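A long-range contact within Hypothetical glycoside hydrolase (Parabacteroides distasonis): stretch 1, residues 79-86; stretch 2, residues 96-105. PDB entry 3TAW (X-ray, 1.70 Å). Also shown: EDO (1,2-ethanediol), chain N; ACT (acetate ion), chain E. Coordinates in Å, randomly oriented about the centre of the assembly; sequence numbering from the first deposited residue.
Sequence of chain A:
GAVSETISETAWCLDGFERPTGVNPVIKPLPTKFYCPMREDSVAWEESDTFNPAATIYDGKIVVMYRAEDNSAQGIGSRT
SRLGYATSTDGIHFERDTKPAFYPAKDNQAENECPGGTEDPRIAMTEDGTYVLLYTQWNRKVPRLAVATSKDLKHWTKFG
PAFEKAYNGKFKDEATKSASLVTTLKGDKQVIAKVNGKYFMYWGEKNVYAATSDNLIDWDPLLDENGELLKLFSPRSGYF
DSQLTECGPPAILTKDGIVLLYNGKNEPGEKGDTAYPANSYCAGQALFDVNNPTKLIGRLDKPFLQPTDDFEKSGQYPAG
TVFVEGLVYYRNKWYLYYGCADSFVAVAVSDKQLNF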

# COMPACT_ATOMS: atom_id res chain seq x y z
N ARG A 79 3.44 16.92 -7.69
CA ARG A 79 4.88 16.75 -8.01
C ARG A 79 5.10 15.39 -8.68
O ARG A 79 4.19 14.88 -9.32
N THR A 80 6.31 14.83 -8.62
CA THR A 80 6.58 13.54 -9.25
C THR A 80 6.99 12.55 -8.18
O THR A 80 7.90 12.82 -7.39
N SER A 81 6.32 11.39 -8.18
CA SER A 81 6.63 10.30 -7.26
C SER A 81 7.48 9.25 -7.97
O SER A 81 7.27 8.96 -9.14
N ARG A 82 8.49 8.76 -7.26
CA ARG A 82 9.39 7.71 -7.69
C ARG A 82 9.62 6.81 -6.47
O ARG A 82 9.37 7.23 -5.33
N LEU A 83 10.06 5.57 -6.69
CA LEU A 83 10.26 4.66 -5.60
C LEU A 83 11.73 4.45 -5.30
O LEU A 83 12.51 4.06 -6.17
N GLY A 84 12.06 4.65 -4.04
CA GLY A 84 13.39 4.37 -3.51
C GLY A 84 13.58 2.91 -3.20
O GLY A 84 12.65 2.10 -3.32
N TYR A 85 14.82 2.54 -2.88
CA TYR A 85 15.17 1.16 -2.56
C TYR A 85 16.06 1.20 -1.32
O TYR A 85 17.17 1.74 -1.35
N ALA A 86 15.58 0.63 -0.22
CA ALA A 86 16.30 0.67 1.05
C ALA A 86 16.30 -0.71 1.66
O ALA A 86 15.26 -1.38 1.67
N ARG A 96 20.14 3.07 1.95
CA ARG A 96 19.31 3.55 0.82
C ARG A 96 20.14 3.73 -0.44
O ARG A 96 21.23 4.29 -0.39
N ASP A 97 19.59 3.27 -1.56
CA ASP A 97 20.16 3.56 -2.85
C ASP A 97 20.04 5.05 -3.19
O ASP A 97 19.05 5.71 -2.87
N THR A 98 21.03 5.54 -3.93
CA THR A 98 21.01 6.91 -4.39
C THR A 98 20.17 7.09 -5.63
O THR A 98 19.79 8.20 -5.94
N LYS A 99 19.96 6.01 -6.39
CA LYS A 99 19.10 6.03 -7.56
C LYS A 99 17.76 5.36 -7.22
O LYS A 99 17.76 4.29 -6.66
N PRO A 100 16.63 5.99 -7.59
CA PRO A 100 15.36 5.28 -7.42
C PRO A 100 15.32 3.98 -8.25
O PRO A 100 15.93 3.89 -9.33
N ALA A 101 14.62 2.98 -7.72
CA ALA A 101 14.52 1.68 -8.40
C ALA A 101 13.31 1.57 -9.34
O ALA A 101 13.25 0.66 -10.17
N PHE A 102 12.37 2.50 -9.20
CA PHE A 102 11.15 2.54 -10.03
C PHE A 102 10.72 3.97 -10.23
O PHE A 102 10.77 4.78 -9.29
N TYR A 103 10.37 4.32 -11.46
CA TYR A 103 10.15 5.73 -11.82
C TYR A 103 9.53 5.84 -13.20
O TYR A 103 9.60 4.89 -14.00
N PRO A 104 8.89 6.99 -13.49
CA PRO A 104 8.36 7.20 -14.82
C PRO A 104 9.51 7.41 -15.82
O PRO A 104 10.59 7.89 -15.43
N ALA A 105 9.29 7.04 -17.08
CA ALA A 105 10.36 7.08 -18.06
C ALA A 105 9.75 7.18 -19.44
O ALA A 105 8.52 7.23 -19.57

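When two extended segments of a chain run antiparallel without forming a continuous ladder, main-chain hydrogen bonds fix the register at a few points and the side chains fill the space around them. The contact between residues 79-86 and 96-105 of this hypothetical glycoside hydrolase is a compact example, burying 545 Å² in total.

Arg79 lies too far from the second stretch to take part, so the packing begins at Thr80. Its side chain, in the m rotamer, points toward the partner and sets CG2 4.0 Å from CG of Pro104. Ser81, also m, points sideways and contributes through its backbone instead, its O lying 3.8 Å from CD of Pro104.

Arg82 shows how a long polar side chain can serve as apolar packing material. It leaves the backbone toward the second stretch with chi1 m and chi2 and chi3 both t, so the aliphatic portion is extended. CB comes within 4.1 Å of CB of Pro100, while CG lies 3.8 Å from CB of Tyr103 and 3.9 Å from CD of Pro104. The polar end is satisfied separately: Arg82 NE donates to a water at 2.9 Å, and that water donates in turn to Pro104 O at 2.8 Å, making a bridge between the stretches. NH1 and NH2 find partners elsewhere in the structure.

Leu83 is the pivot of the register. Its N donates a nearly linear hydrogen bond to Phe102 O at 2.8 Å, and its O accepts from Ala101 N at 2.8 Å and, weakly, from Phe102 N at 3.4 Å. The side chain, chi1 m and chi2 t, points sideways, placing CD1 3.7 Å from CB of Phe102. The Phe102 side chain also starts sideways, with chi1 t, but its end leads away. One face of its ring is covered by O2 of a 1,2-ethanediol, probably from the crystallisation liquor. That same O2 accepts from Tyr103 N and donates to Tyr103 O, both at 2.9 Å. The Tyr103 side chain, chi1 p, likewise leads away at its end, and its OH donates to OXT of an acetate ion at 2.6 Å.

Gly84 has no side chain; its CA approaches CA of Pro100 at 4.5 Å. Tyr85 then supplies the largest covered area of any residue in the contact. With chi1 t it points toward the second stretch, resting CB 3.9 Å from CB of Ala101 and bringing CD1 to 3.5 Å from OD2 of Asp97, whose chi1 is m. The backbone supports this placement: Asp97 N donates to Tyr85 O at 2.9 Å, while a second water accepts from Tyr85 N and donates to Asp97 O, each at 2.9 Å.

Ala86 closes the contact in a non-hydrogen-bonded antiparallel pair with Arg96. Both side chains lie on the same face, Ala86 CB touching CG of Arg96 at 3.8 Å, before the arginine, chi1 m, leads away at its end.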

# COMPACT_ATOMS: atom_id res chain seq x y z
CB ARG A 79 5.73 16.96 -6.75
CG ARG A 79 5.37 16.14 -5.53
CD ARG A 79 4.38 16.87 -4.56
NE ARG A 79 5.05 18.02 -3.97
CZ ARG A 79 5.76 18.01 -2.84
NH1 ARG A 79 5.88 16.92 -2.06
NH2 ARG A 79 6.36 19.13 -2.48
CB THR A 80 7.68 13.62 -10.33
OG1 THR A 80 7.31 14.59 -11.32
CG2 THR A 80 7.89 12.25 -11.02
CB SER A 81 5.34 9.64 -6.75
OG SER A 81 4.60 10.51 -5.90
CB ARG A 82 10.72 8.32 -8.19
CG ARG A 82 10.53 9.28 -9.36
CD ARG A 82 11.84 9.89 -9.82
NE ARG A 82 11.68 10.84 -10.92
CZ ARG A 82 11.43 12.14 -10.77
NH1 ARG A 82 11.23 12.68 -9.57
NH2 ARG A 82 11.35 12.93 -11.84
CB LEU A 83 9.63 3.30 -5.93
CG LEU A 83 8.18 3.31 -6.38
CD1 LEU A 83 7.66 1.90 -6.54
CD2 LEU A 83 7.26 4.17 -5.45
CB TYR A 85 15.90 0.52 -3.73
CG TYR A 85 16.23 -0.93 -3.56
CD1 TYR A 85 17.41 -1.33 -2.91
CD2 TYR A 85 15.40 -1.93 -4.06
CE1 TYR A 85 17.73 -2.69 -2.76
CE2 TYR A 85 15.71 -3.28 -3.90
CZ TYR A 85 16.86 -3.65 -3.25
OH TYR A 85 17.19 -5.00 -3.08
CB ALA A 86 15.63 1.66 1.99
CB ARG A 96 18.64 4.87 1.19
CG ARG A 96 17.74 4.78 2.39
CD ARG A 96 17.55 6.14 3.05
NE ARG A 96 16.86 7.12 2.21
CZ ARG A 96 16.39 8.28 2.67
NH1 ARG A 96 16.56 8.63 3.94
NH2 ARG A 96 15.74 9.09 1.84
CB ASP A 97 19.47 2.74 -3.94
CG ASP A 97 19.98 1.30 -4.03
OD1 ASP A 97 20.84 0.89 -3.21
OD2 ASP A 97 19.51 0.61 -4.95
CB THR A 98 22.44 7.44 -4.65
OG1 THR A 98 23.11 6.59 -5.60
CG2 THR A 98 23.21 7.49 -3.37
CB LYS A 99 19.76 5.25 -8.71
CG LYS A 99 19.20 5.53 -10.06
CD LYS A 99 19.84 4.65 -11.13
CE LYS A 99 19.23 3.27 -11.14
NZ LYS A 99 17.79 3.39 -11.52
CB PRO A 100 14.32 6.29 -7.89
CG PRO A 100 15.08 7.17 -8.89
CD PRO A 100 16.49 7.25 -8.36
CB ALA A 101 14.47 0.56 -7.36
CB PHE A 102 10.06 1.71 -9.35
CG PHE A 102 8.99 1.24 -10.28
CD1 PHE A 102 9.18 0.11 -11.05
CD2 PHE A 102 7.78 1.90 -10.37
CE1 PHE A 102 8.19 -0.35 -11.91
CE2 PHE A 102 6.78 1.45 -11.23
CZ PHE A 102 6.98 0.30 -11.99
CB TYR A 103 11.50 6.49 -11.81
CG TYR A 103 12.60 5.72 -12.48
CD1 TYR A 103 12.78 5.80 -13.84
CD2 TYR A 103 13.43 4.87 -11.74
CE1 TYR A 103 13.78 5.07 -14.48
CE2 TYR A 103 14.41 4.13 -12.35
CZ TYR A 103 14.58 4.24 -13.73
OH TYR A 103 15.55 3.50 -14.37
CB PRO A 104 7.53 8.48 -14.66
CG PRO A 104 8.23 9.24 -13.58
CD PRO A 104 8.69 8.16 -12.62
CB ALA A 105 11.22 5.81 -17.94
C1 EDO N . 12.66 1.34 -13.93
O1 EDO N . 12.20 -0.01 -13.89
C2 EDO N . 11.50 2.20 -14.39
O2 EDO N . 10.47 2.20 -13.39
C ACT E . 16.64 4.97 -17.22
O ACT E . 17.22 5.61 -16.29
OXT ACT E . 16.04 3.90 -16.92
CH3 ACT E . 16.66 5.45 -18.65
O HOH W 1 11.77 9.50 -13.46
O HOH W 2 16.49 4.70 -2.04